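Local coordinates for insecticidal crystal protein Cry35Ab1 (PDB 4JP0) that forms one component of a binary insecticidal toxin active on western corn rootworm, probably targeting the larval midgut epithelium together with its partner protein Cry34Ab1, at residues 202-207 against 321-326; 144-149 against 178-183; 184-189 against 244-249; 58-63 against 195-200. One frame throughout, in Å; residues are numbered along the deposited sequence.

Contact 1 of 4, residues 202-207 against 321-326; sequences YYILKK and YRYNGS
Ile204 and Tyr321 form an antiparallel hydrogen-bonded pair in the four-stranded sheet of the toxin_10 domain. Strands 202-221 and 307-323 are its two inner strands. Ile204 N bonds to Tyr321 O, and Tyr321 N bonds to Ile204 O at 2.8 Å. The side chains of Ile204 and Tyr321 share one face of the sheet. Ile204 CB is 4.3 Å from Tyr321 CB.

The Tyr321 ring meets Lys206 at about a right angle. Lys206 CG, CD and CE run past ring atom CE1, with CE nearest at 3.6 Å. The lysine chain is extended beyond CG, and NZ ends over the ring face, off towards the rim. This is a cation-pi contact, 4.6 Å from NZ to the ring centroid and 23° off the normal. Glu327 also takes NZ in a salt bridge, and Glu319 bonds the Tyr321 hydroxyl.

Tyr203 and Arg322 lie side by side and point the same way. Arg322 CA sits over the face of the Tyr203 ring in a CH-pi contact, 4.1 Å from the centroid. Arg322 CG is 3.5 Å from Tyr203 CE2. The guanidinium is turned nearly perpendicular to the ring, with 85° between the planes. Asp188 takes both polar ends, through a salt bridge to Arg322 NE and a hydrogen bond to Tyr203 OH.

Ile204 and Tyr323 also run side by side. Tyr323 CG, anti to its backbone N (chi1 -171°), is brought beside the isoleucine methyl. That methyl, Ile204 CD1, touches Tyr323 CD1 at 3.7 Å.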
# COMPACT_ATOMS: atom_id res chain seq x y z
N TYR A 202 -7.03 -11.18 -2.73
CA TYR A 202 -6.44 -9.84 -2.85
C TYR A 202 -7.26 -8.83 -2.11
O TYR A 202 -8.48 -8.74 -2.31
CB TYR A 202 -6.30 -9.41 -4.30
CG TYR A 202 -5.23 -10.20 -5.02
CD1 TYR A 202 -5.55 -11.41 -5.68
CD2 TYR A 202 -3.90 -9.78 -4.99
CE1 TYR A 202 -4.55 -12.16 -6.35
CE2 TYR A 202 -2.91 -10.52 -5.65
CZ TYR A 202 -3.24 -11.69 -6.32
OH TYR A 202 -2.22 -12.40 -6.91
N TYR A 203 -6.60 -8.04 -1.26
CA TYR A 203 -7.28 -6.91 -0.59
C TYR A 203 -7.09 -5.68 -1.44
O TYR A 203 -6.11 -5.59 -2.21
CB TYR A 203 -6.64 -6.65 0.79
CG TYR A 203 -7.13 -7.62 1.87
CD1 TYR A 203 -6.93 -8.99 1.75
CD2 TYR A 203 -7.78 -7.13 3.03
CE1 TYR A 203 -7.40 -9.88 2.73
CE2 TYR A 203 -8.22 -7.97 4.00
CZ TYR A 203 -8.02 -9.36 3.86
OH TYR A 203 -8.47 -10.19 4.85
N ILE A 204 -7.97 -4.69 -1.28
CA ILE A 204 -7.85 -3.42 -1.98
C ILE A 204 -7.31 -2.36 -1.02
O ILE A 204 -7.85 -2.12 0.06
CB ILE A 204 -9.24 -2.97 -2.49
CG1 ILE A 204 -9.77 -3.98 -3.49
CG2 ILE A 204 -9.17 -1.60 -3.21
CD1 ILE A 204 -11.29 -3.78 -3.79
N LEU A 205 -6.20 -1.76 -1.41
CA LEU A 205 -5.60 -0.67 -0.63
C LEU A 205 -5.76 0.64 -1.47
O LEU A 205 -5.29 0.75 -2.62
CB LEU A 205 -4.13 -1.01 -0.32
CG LEU A 205 -3.28 0.03 0.40
CD1 LEU A 205 -3.94 0.53 1.69
CD2 LEU A 205 -1.86 -0.52 0.67
N LYS A 206 -6.45 1.61 -0.89
CA LYS A 206 -6.76 2.85 -1.56
C LYS A 206 -6.05 3.97 -0.88
O LYS A 206 -5.82 3.91 0.35
CB LYS A 206 -8.25 3.16 -1.39
CG LYS A 206 -9.19 2.07 -1.82
CD LYS A 206 -10.60 2.64 -1.86
CE LYS A 206 -11.63 1.55 -2.09
NZ LYS A 206 -12.99 2.07 -2.24
N LYS A 207 -5.72 4.98 -1.67
CA LYS A 207 -5.17 6.25 -1.15
C LYS A 207 -6.03 7.42 -1.61
O LYS A 207 -6.10 7.70 -2.81
CB LYS A 207 -3.72 6.51 -1.58
CG LYS A 207 -3.09 7.62 -0.73
CD LYS A 207 -1.69 8.09 -1.20
CE LYS A 207 -1.77 9.02 -2.41
NZ LYS A 207 -0.41 9.51 -2.84
N TYR A 321 -9.29 -2.73 2.41
CA TYR A 321 -10.56 -3.44 2.32
C TYR A 321 -10.44 -4.91 1.91
O TYR A 321 -9.65 -5.24 1.00
CB TYR A 321 -11.43 -2.78 1.25
CG TYR A 321 -11.70 -1.30 1.49
CD1 TYR A 321 -10.75 -0.34 1.16
CD2 TYR A 321 -12.89 -0.87 2.06
CE1 TYR A 321 -10.97 0.98 1.37
CE2 TYR A 321 -13.13 0.50 2.26
CZ TYR A 321 -12.16 1.40 1.93
OH TYR A 321 -12.37 2.76 2.14
N ARG A 322 -11.20 -5.77 2.60
CA ARG A 322 -11.39 -7.13 2.15
C ARG A 322 -12.28 -7.00 0.93
O ARG A 322 -13.06 -6.04 0.83
CB ARG A 322 -12.25 -7.92 3.10
CG ARG A 322 -11.65 -8.38 4.34
CD ARG A 322 -12.50 -9.46 5.04
NE ARG A 322 -12.14 -9.46 6.45
CZ ARG A 322 -12.98 -9.67 7.43
NH1 ARG A 322 -14.27 -9.92 7.19
NH2 ARG A 322 -12.50 -9.63 8.68
N TYR A 323 -12.21 -7.93 -0.01
CA TYR A 323 -13.14 -7.85 -1.14
C TYR A 323 -13.76 -9.15 -1.42
O TYR A 323 -13.05 -10.03 -2.01
CB TYR A 323 -12.51 -7.38 -2.44
CG TYR A 323 -13.61 -7.12 -3.45
CD1 TYR A 323 -14.27 -5.90 -3.47
CD2 TYR A 323 -14.08 -8.11 -4.31
CE1 TYR A 323 -15.27 -5.63 -4.35
CE2 TYR A 323 -15.13 -7.84 -5.23
CZ TYR A 323 -15.71 -6.59 -5.22
OH TYR A 323 -16.74 -6.25 -6.09
N ASN A 324 -15.06 -9.22 -1.02
CA ASN A 324 -16.01 -10.35 -1.05
C ASN A 324 -17.25 -10.14 -1.90
O ASN A 324 -18.32 -10.61 -1.51
CB ASN A 324 -16.60 -10.58 0.37
CG ASN A 324 -17.77 -9.56 0.75
OD1 ASN A 324 -17.93 -8.52 0.13
ND2 ASN A 324 -18.57 -9.90 1.77
N GLY A 325 -17.14 -9.47 -3.05
CA GLY A 325 -18.33 -9.08 -3.79
C GLY A 325 -18.72 -7.65 -3.39
O GLY A 325 -19.59 -7.05 -4.02
N SER A 326 -18.12 -7.18 -2.30
CA SER A 326 -18.26 -5.81 -1.80
C SER A 326 -17.01 -5.54 -0.97
O SER A 326 -16.30 -6.47 -0.63
CB SER A 326 -19.53 -5.61 -0.96
OG SER A 326 -19.37 -6.06 0.39
O HOH W 1 -10.19 -10.37 -3.73

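Contact 2 of 4, residues 144-149 against 178-183; sequences QLPQKP and WTLVPC
Lys148 and Pro149 lie over one face of the Trp178 indole. Two CH-pi contacts cover it. Lys148 CA is 3.6 Å from the centroid of the six-membered ring and 10° off its normal. Pro149 CD is 3.3 Å from the centroid of the five-membered ring and 12° off its normal. A piece of backbone and a proline ring thus cover this face together.

Apolar contacts extend the patch. Lys148 slides past the indole in the opposite direction. Its CG is anti to the backbone N (chi1 -179°), which sets Lys148 CG 3.6 Å from Trp178 CE3. Pro146 CB meets Trp178 CZ2 at 4.2 Å. Leu145 CD1 touches Leu180 CD1 at 4.0 Å, and Pro146 CG packs near Leu180 CD2.

The one direct hydrogen bond is weak, 3.4 Å from Lys148 NZ to Trp178 O. Water 2 accepts from Trp178 N and, weakly, from Lys148 NZ. Separately, Pro146 O touches the indole edge, 3.6 Å from Trp178 CH2.

The loop follows strand 135-142, which pairs with strand 6-12 in another sheet. It runs antiparallel to strand 174-182 and lies against this outermost strand of the four-stranded toxin_10 sheet. Leu145 and Pro146 also reach the next strand, 202-221, at Tyr202 and Ile204. Gln274 of helix 272-279 bonds Thr179 OG1 and Leu180 O.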
# COMPACT_ATOMS: atom_id res chain seq x y z
N GLN A 144 -11.95 -14.22 -10.21
CA GLN A 144 -12.06 -12.91 -10.85
C GLN A 144 -11.71 -11.84 -9.82
O GLN A 144 -12.17 -11.87 -8.66
CB GLN A 144 -13.48 -12.70 -11.42
CG GLN A 144 -13.95 -13.75 -12.49
CD GLN A 144 -13.11 -13.74 -13.78
OE1 GLN A 144 -12.53 -12.72 -14.15
NE2 GLN A 144 -13.06 -14.89 -14.48
N LEU A 145 -10.87 -10.89 -10.22
CA LEU A 145 -10.38 -9.88 -9.27
C LEU A 145 -11.16 -8.58 -9.36
O LEU A 145 -11.77 -8.31 -10.36
CB LEU A 145 -8.91 -9.63 -9.51
CG LEU A 145 -8.02 -10.85 -9.24
CD1 LEU A 145 -6.60 -10.38 -9.02
CD2 LEU A 145 -8.49 -11.61 -8.00
N PRO A 146 -11.14 -7.80 -8.29
CA PRO A 146 -11.80 -6.48 -8.29
C PRO A 146 -11.18 -5.65 -9.41
O PRO A 146 -9.98 -5.72 -9.61
CB PRO A 146 -11.44 -5.89 -6.91
CG PRO A 146 -10.99 -7.03 -6.07
CD PRO A 146 -10.47 -8.10 -7.01
N GLN A 147 -12.01 -4.90 -10.10
CA GLN A 147 -11.69 -4.05 -11.24
C GLN A 147 -11.22 -2.69 -10.71
O GLN A 147 -11.84 -2.15 -9.82
CB GLN A 147 -13.01 -3.87 -12.02
CG GLN A 147 -12.97 -2.94 -13.22
CD GLN A 147 -14.38 -2.49 -13.70
OE1 GLN A 147 -15.40 -3.14 -13.40
NE2 GLN A 147 -14.41 -1.40 -14.46
N LYS A 148 -10.09 -2.18 -11.20
CA LYS A 148 -9.60 -0.88 -10.77
C LYS A 148 -10.52 0.24 -11.28
O LYS A 148 -10.84 0.32 -12.46
CB LYS A 148 -8.17 -0.70 -11.30
CG LYS A 148 -7.48 0.60 -10.92
CD LYS A 148 -6.03 0.51 -11.41
CE LYS A 148 -5.16 1.61 -10.85
NZ LYS A 148 -3.74 1.10 -10.63
N PRO A 149 -10.96 1.11 -10.38
CA PRO A 149 -11.84 2.22 -10.73
C PRO A 149 -11.05 3.40 -11.36
O PRO A 149 -9.84 3.32 -11.60
CB PRO A 149 -12.45 2.59 -9.37
CG PRO A 149 -11.30 2.39 -8.44
CD PRO A 149 -10.56 1.14 -8.96
N TRP A 178 -4.73 3.15 -6.04
CA TRP A 178 -5.50 1.95 -5.74
C TRP A 178 -4.62 0.78 -6.15
O TRP A 178 -4.00 0.80 -7.22
CB TRP A 178 -6.78 2.00 -6.58
CG TRP A 178 -7.84 0.96 -6.46
CD1 TRP A 178 -9.06 1.11 -5.87
CD2 TRP A 178 -7.85 -0.35 -7.08
NE1 TRP A 178 -9.81 -0.03 -6.04
CE2 TRP A 178 -9.10 -0.95 -6.76
CE3 TRP A 178 -6.92 -1.08 -7.82
CZ2 TRP A 178 -9.45 -2.22 -7.20
CZ3 TRP A 178 -7.26 -2.36 -8.26
CH2 TRP A 178 -8.51 -2.92 -7.94
N THR A 179 -4.53 -0.23 -5.31
CA THR A 179 -3.66 -1.35 -5.66
C THR A 179 -4.11 -2.59 -4.91
O THR A 179 -4.78 -2.49 -3.90
CB THR A 179 -2.19 -0.98 -5.39
OG1 THR A 179 -1.30 -1.96 -5.96
CG2 THR A 179 -1.89 -0.97 -3.89
N LEU A 180 -3.79 -3.76 -5.45
CA LEU A 180 -4.24 -5.03 -4.85
C LEU A 180 -3.13 -5.64 -4.02
O LEU A 180 -1.97 -5.76 -4.48
CB LEU A 180 -4.61 -6.00 -5.96
CG LEU A 180 -5.85 -5.59 -6.74
CD1 LEU A 180 -6.19 -6.63 -7.80
CD2 LEU A 180 -7.00 -5.43 -5.79
N VAL A 181 -3.46 -6.03 -2.79
CA VAL A 181 -2.44 -6.57 -1.90
C VAL A 181 -2.72 -8.01 -1.56
O VAL A 181 -3.79 -8.34 -1.07
CB VAL A 181 -2.36 -5.73 -0.58
CG1 VAL A 181 -1.34 -6.33 0.44
CG2 VAL A 181 -2.03 -4.28 -0.93
N PRO A 182 -1.76 -8.88 -1.82
CA PRO A 182 -1.89 -10.29 -1.47
C PRO A 182 -2.33 -10.48 0.00
O PRO A 182 -1.76 -9.87 0.92
CB PRO A 182 -0.47 -10.79 -1.63
CG PRO A 182 0.06 -9.99 -2.82
CD PRO A 182 -0.50 -8.58 -2.50
N CYS A 183 -3.30 -11.35 0.23
CA CYS A 183 -3.83 -11.54 1.57
C CYS A 183 -2.76 -12.03 2.55
O CYS A 183 -2.85 -11.72 3.72
CB CYS A 183 -5.07 -12.47 1.58
SG CYS A 183 -4.72 -14.14 0.97
O HOH W 2 -3.22 3.68 -8.79

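Contact 3 of 4, residues 184-189 against 244-249; sequences IMVNDP and INTLGF
Asn187 bonds to the C-terminal turn of helix 240-247 twice, through its backbone and through its side chain. Asn187 N donates to Thr246 O at 3.0 Å. The bond is nearly straight, with 174° at the hydrogen. It lies in the carbonyl plane and uses a lone pair of the oxygen. Val186 CA adds a CA-H...O contact of 3.6 Å to Thr246 O.

The second bond runs from Asn187 ND2 to Asn245 O at 3.1 Å. The oxygen lies close to the amide plane of Asn187. The donor stands above the carbonyl plane of Asn245, 44° out of it. Asn187 CG, anti to the backbone N (chi1 167°), carries the amide towards this carbonyl. Asn187 CB is itself 3.3 Å from Asn245 O.

Within the toxin_10 region, the loop between strand 174-182 and helix 193-199 thus supplies donors to the C-terminal end of a helix. The helix ends at Leu247. Gly248 follows with positive phi and is the first residue to leave helical angles. Gly248 N still bonds to Ile244 O at 2.8 Å. Leu247 O accepts from Thr268 OG1, and Thr246 OG1 is hydrogen-bonded to Thr242 O one turn earlier in the helix.

Val186 and Leu247 form an apolar pair, side by side and pointing the same way. Val186 CG2 is 3.9 Å from Leu247 CD2. In a separate close approach, Thr246 CG2 comes to 3.4 Å from Asn187 O. Leu320 of strand 307-323 and Met331 of strand 327-346 touch Thr246 and Leu247.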
# COMPACT_ATOMS: atom_id res chain seq x y z
N ILE A 184 -1.76 -12.75 2.05
CA ILE A 184 -0.69 -13.22 2.91
C ILE A 184 0.08 -12.08 3.56
O ILE A 184 0.71 -12.28 4.60
CB ILE A 184 0.29 -14.18 2.16
CG1 ILE A 184 0.82 -13.51 0.89
CG2 ILE A 184 -0.45 -15.50 1.81
CD1 ILE A 184 2.04 -14.26 0.26
N MET A 185 0.03 -10.90 2.95
CA MET A 185 0.74 -9.72 3.47
C MET A 185 -0.17 -8.88 4.36
O MET A 185 0.22 -7.79 4.82
CB MET A 185 1.22 -8.85 2.31
CG MET A 185 2.21 -9.56 1.41
SD MET A 185 2.52 -8.63 -0.08
CE MET A 185 3.34 -9.90 -1.06
N VAL A 186 -1.38 -9.36 4.60
CA VAL A 186 -2.35 -8.63 5.41
C VAL A 186 -2.69 -9.36 6.68
O VAL A 186 -3.09 -10.51 6.63
CB VAL A 186 -3.65 -8.40 4.63
CG1 VAL A 186 -4.74 -7.83 5.56
CG2 VAL A 186 -3.37 -7.48 3.44
N ASN A 187 -2.53 -8.70 7.83
CA ASN A 187 -2.91 -9.29 9.10
C ASN A 187 -4.33 -8.85 9.38
O ASN A 187 -4.56 -7.70 9.77
CB ASN A 187 -1.94 -8.86 10.21
CG ASN A 187 -2.45 -9.19 11.60
OD1 ASN A 187 -3.02 -10.28 11.81
ND2 ASN A 187 -2.31 -8.40 12.58
N ASP A 188 -5.28 -9.77 9.17
CA ASP A 188 -6.72 -9.52 9.33
C ASP A 188 -7.20 -10.50 10.39
O ASP A 188 -7.58 -11.64 10.10
CB ASP A 188 -7.44 -9.74 7.99
CG ASP A 188 -8.93 -9.33 8.03
OD1 ASP A 188 -9.52 -9.15 9.12
OD2 ASP A 188 -9.60 -9.17 6.99
N PRO A 189 -7.14 -10.06 11.65
CA PRO A 189 -7.44 -10.90 12.81
C PRO A 189 -8.90 -11.34 12.92
O PRO A 189 -9.22 -12.22 13.73
CB PRO A 189 -7.10 -10.00 13.99
CG PRO A 189 -7.30 -8.62 13.45
CD PRO A 189 -6.71 -8.70 12.04
N ILE A 244 0.82 -0.35 10.89
CA ILE A 244 1.95 -1.22 11.14
C ILE A 244 1.48 -2.65 11.39
O ILE A 244 1.92 -3.58 10.73
CB ILE A 244 2.78 -0.76 12.35
CG1 ILE A 244 3.30 0.65 12.14
CG2 ILE A 244 3.95 -1.76 12.59
CD1 ILE A 244 3.81 1.32 13.45
N ASN A 245 0.58 -2.86 12.33
CA ASN A 245 0.24 -4.26 12.60
C ASN A 245 -0.55 -4.91 11.46
O ASN A 245 -0.59 -6.13 11.37
CB ASN A 245 -0.45 -4.42 13.96
CG ASN A 245 0.58 -4.57 15.16
OD1 ASN A 245 1.82 -4.63 14.98
ND2 ASN A 245 0.04 -4.62 16.37
N THR A 246 -1.17 -4.12 10.59
CA THR A 246 -1.96 -4.69 9.49
C THR A 246 -1.15 -4.93 8.22
O THR A 246 -1.32 -5.95 7.58
CB THR A 246 -3.20 -3.82 9.15
OG1 THR A 246 -3.96 -3.54 10.34
CG2 THR A 246 -4.18 -4.61 8.33
N LEU A 247 -0.29 -3.98 7.85
CA LEU A 247 0.47 -4.06 6.61
C LEU A 247 1.99 -4.05 6.77
O LEU A 247 2.71 -4.26 5.80
CB LEU A 247 0.10 -2.90 5.70
CG LEU A 247 -1.35 -2.91 5.18
CD1 LEU A 247 -1.66 -1.60 4.49
CD2 LEU A 247 -1.56 -4.13 4.24
N GLY A 248 2.49 -3.78 7.97
CA GLY A 248 3.94 -3.79 8.15
C GLY A 248 4.68 -2.54 7.66
O GLY A 248 5.86 -2.59 7.31
N PHE A 249 3.97 -1.42 7.59
CA PHE A 249 4.66 -0.15 7.29
C PHE A 249 4.05 0.99 8.08
O PHE A 249 2.94 0.86 8.60
CB PHE A 249 4.83 0.15 5.78
CG PHE A 249 3.59 0.56 5.06
CD1 PHE A 249 3.25 1.90 4.92
CD2 PHE A 249 2.82 -0.38 4.39
CE1 PHE A 249 2.14 2.28 4.22
CE2 PHE A 249 1.70 -0.02 3.70
CZ PHE A 249 1.35 1.30 3.59

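Contact 4 of 4, residues 58-63 against 195-200; sequences IITSYA and TQIKTT
Ile197 reaches from helix 193-199 to Thr60, Tyr62 and Ala63, and no direct hydrogen bond crosses the contact. Its CG2 methyl takes the crowded position between backbone N and carbonyl carbon. This methyl is 3.6 Å from Ala63 N and 3.9 Å from Ala63 CB. The other branch ends in CD1, which is 3.8 Å from Thr60 CG2.

Tyr62 crosses Ile197 obliquely. Its CD1 and CE1 lie near Ile197 CG1 and CG2, with CE1 and CG2 4.0 Å apart. The contact joins the N-terminal ricin B-type lectin region, a beta-trefoil, to the toxin_10 region. Strand 56-61 and the turn after it belong to the trefoil side.

The tyrosine hydroxyl is held through water 3, which lies in the plane of the ring at its edge. The water is 3.0 Å from Tyr62 OH. It donates to Ile197 O at 2.8 Å and more weakly to Lys198 O.

Ala63 and Lys198 meet through carbon atoms. Lys198 crosses the tyrosine at about a right angle, and its CG is 3.6 Å from Tyr62 OH. Lys198 CD packs against Ala63 CB at 3.7 Å, and the chain bends only beyond it, at chi3 (73°).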
# COMPACT_ATOMS: atom_id res chain seq x y z
N ILE A 58 5.53 -15.52 -4.55
CA ILE A 58 5.42 -16.26 -3.30
C ILE A 58 4.48 -17.42 -3.64
O ILE A 58 3.43 -17.21 -4.26
CB ILE A 58 4.77 -15.41 -2.19
CG1 ILE A 58 5.64 -14.18 -1.88
CG2 ILE A 58 4.58 -16.26 -0.95
CD1 ILE A 58 7.07 -14.56 -1.39
N ILE A 59 4.85 -18.64 -3.28
CA ILE A 59 3.99 -19.80 -3.59
C ILE A 59 3.28 -20.22 -2.28
O ILE A 59 3.94 -20.67 -1.29
CB ILE A 59 4.86 -20.94 -4.13
CG1 ILE A 59 5.67 -20.46 -5.36
CG2 ILE A 59 3.96 -22.18 -4.42
CD1 ILE A 59 6.63 -21.56 -5.98
N THR A 60 1.95 -20.11 -2.29
CA THR A 60 1.17 -20.24 -1.07
C THR A 60 0.32 -21.47 -1.06
O THR A 60 -0.34 -21.77 -2.05
CB THR A 60 0.22 -19.04 -0.97
OG1 THR A 60 0.99 -17.83 -1.05
CG2 THR A 60 -0.52 -19.02 0.39
N SER A 61 0.34 -22.19 0.06
CA SER A 61 -0.52 -23.37 0.18
C SER A 61 -1.97 -22.86 0.18
O SER A 61 -2.40 -22.08 1.06
CB SER A 61 -0.19 -24.11 1.47
OG SER A 61 -0.83 -25.37 1.47
N TYR A 62 -2.76 -23.33 -0.77
CA TYR A 62 -4.08 -22.74 -0.95
C TYR A 62 -5.10 -23.28 0.03
O TYR A 62 -5.59 -24.38 -0.15
CB TYR A 62 -4.56 -22.89 -2.40
CG TYR A 62 -5.90 -22.24 -2.67
CD1 TYR A 62 -6.01 -20.86 -2.76
CD2 TYR A 62 -7.06 -23.00 -2.81
CE1 TYR A 62 -7.25 -20.26 -3.02
CE2 TYR A 62 -8.27 -22.42 -3.06
CZ TYR A 62 -8.38 -21.06 -3.14
OH TYR A 62 -9.59 -20.47 -3.43
N ALA A 63 -5.39 -22.51 1.08
CA ALA A 63 -6.38 -22.90 2.09
C ALA A 63 -6.02 -24.24 2.72
O ALA A 63 -6.90 -25.06 3.06
CB ALA A 63 -7.76 -22.98 1.49
N THR A 195 -10.12 -19.19 5.07
CA THR A 195 -11.30 -18.55 4.53
C THR A 195 -10.91 -17.27 3.80
O THR A 195 -11.50 -16.93 2.77
CB THR A 195 -12.27 -18.21 5.65
OG1 THR A 195 -12.62 -19.42 6.34
CG2 THR A 195 -13.60 -17.75 5.05
N GLN A 196 -9.91 -16.58 4.34
CA GLN A 196 -9.34 -15.40 3.73
C GLN A 196 -8.88 -15.62 2.27
O GLN A 196 -9.27 -14.89 1.34
CB GLN A 196 -8.15 -14.92 4.58
CG GLN A 196 -7.60 -13.59 4.12
CD GLN A 196 -6.32 -13.21 4.82
OE1 GLN A 196 -5.39 -14.01 4.87
NE2 GLN A 196 -6.26 -11.98 5.36
N ILE A 197 -8.03 -16.61 2.06
CA ILE A 197 -7.54 -16.83 0.72
C ILE A 197 -8.64 -17.30 -0.26
O ILE A 197 -8.53 -17.10 -1.45
CB ILE A 197 -6.32 -17.78 0.72
CG1 ILE A 197 -5.49 -17.55 -0.56
CG2 ILE A 197 -6.78 -19.25 0.83
CD1 ILE A 197 -4.07 -18.08 -0.46
N LYS A 198 -9.68 -17.98 0.25
CA LYS A 198 -10.75 -18.47 -0.60
C LYS A 198 -11.73 -17.40 -1.01
O LYS A 198 -12.34 -17.50 -2.09
CB LYS A 198 -11.50 -19.62 0.11
CG LYS A 198 -10.73 -20.89 0.01
CD LYS A 198 -11.27 -21.98 0.93
CE LYS A 198 -12.55 -22.56 0.45
NZ LYS A 198 -13.30 -23.14 1.62
N THR A 199 -11.86 -16.36 -0.19
CA THR A 199 -12.86 -15.35 -0.43
C THR A 199 -12.28 -13.99 -0.77
O THR A 199 -12.93 -13.23 -1.47
CB THR A 199 -13.84 -15.19 0.75
OG1 THR A 199 -13.12 -14.80 1.93
CG2 THR A 199 -14.49 -16.54 1.09
N THR A 200 -11.09 -13.66 -0.29
CA THR A 200 -10.54 -12.36 -0.54
C THR A 200 -9.02 -12.44 -0.73
O THR A 200 -8.31 -11.87 -0.01
CB THR A 200 -10.95 -11.31 0.56
OG1 THR A 200 -10.29 -10.10 0.33
CG2 THR A 200 -10.62 -11.80 1.93
O HOH W 3 -9.61 -17.56 -3.99

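How the contacts relate
Contacts 1 and 2 share one sheet, and their centres are about 6 Å apart. Strand 202-221 pairs with 307-323 in contact 1 and borders 174-182 of contact 2. Ile204 CG2 packs 3.3 Å from Trp178 NE1. Contact 3 lies about 14 Å from contact 1, centre to centre. Besides sharing Asp188, the two meet where Leu205 CD2 is 4.0 Å from Leu247 CD1. Contact 4 lies about 15 Å from contacts 1, 2 and 3, centre to centre. Gln196 NE2 is 2.9 Å from Tyr203 OH, a probable hydrogen bond. Cys183 of contact 2 packs on Ile197, and Ile184 of contact 3 touches Ile58 and Thr60. Contacts 2 and 3 meet through Val181 and Val186.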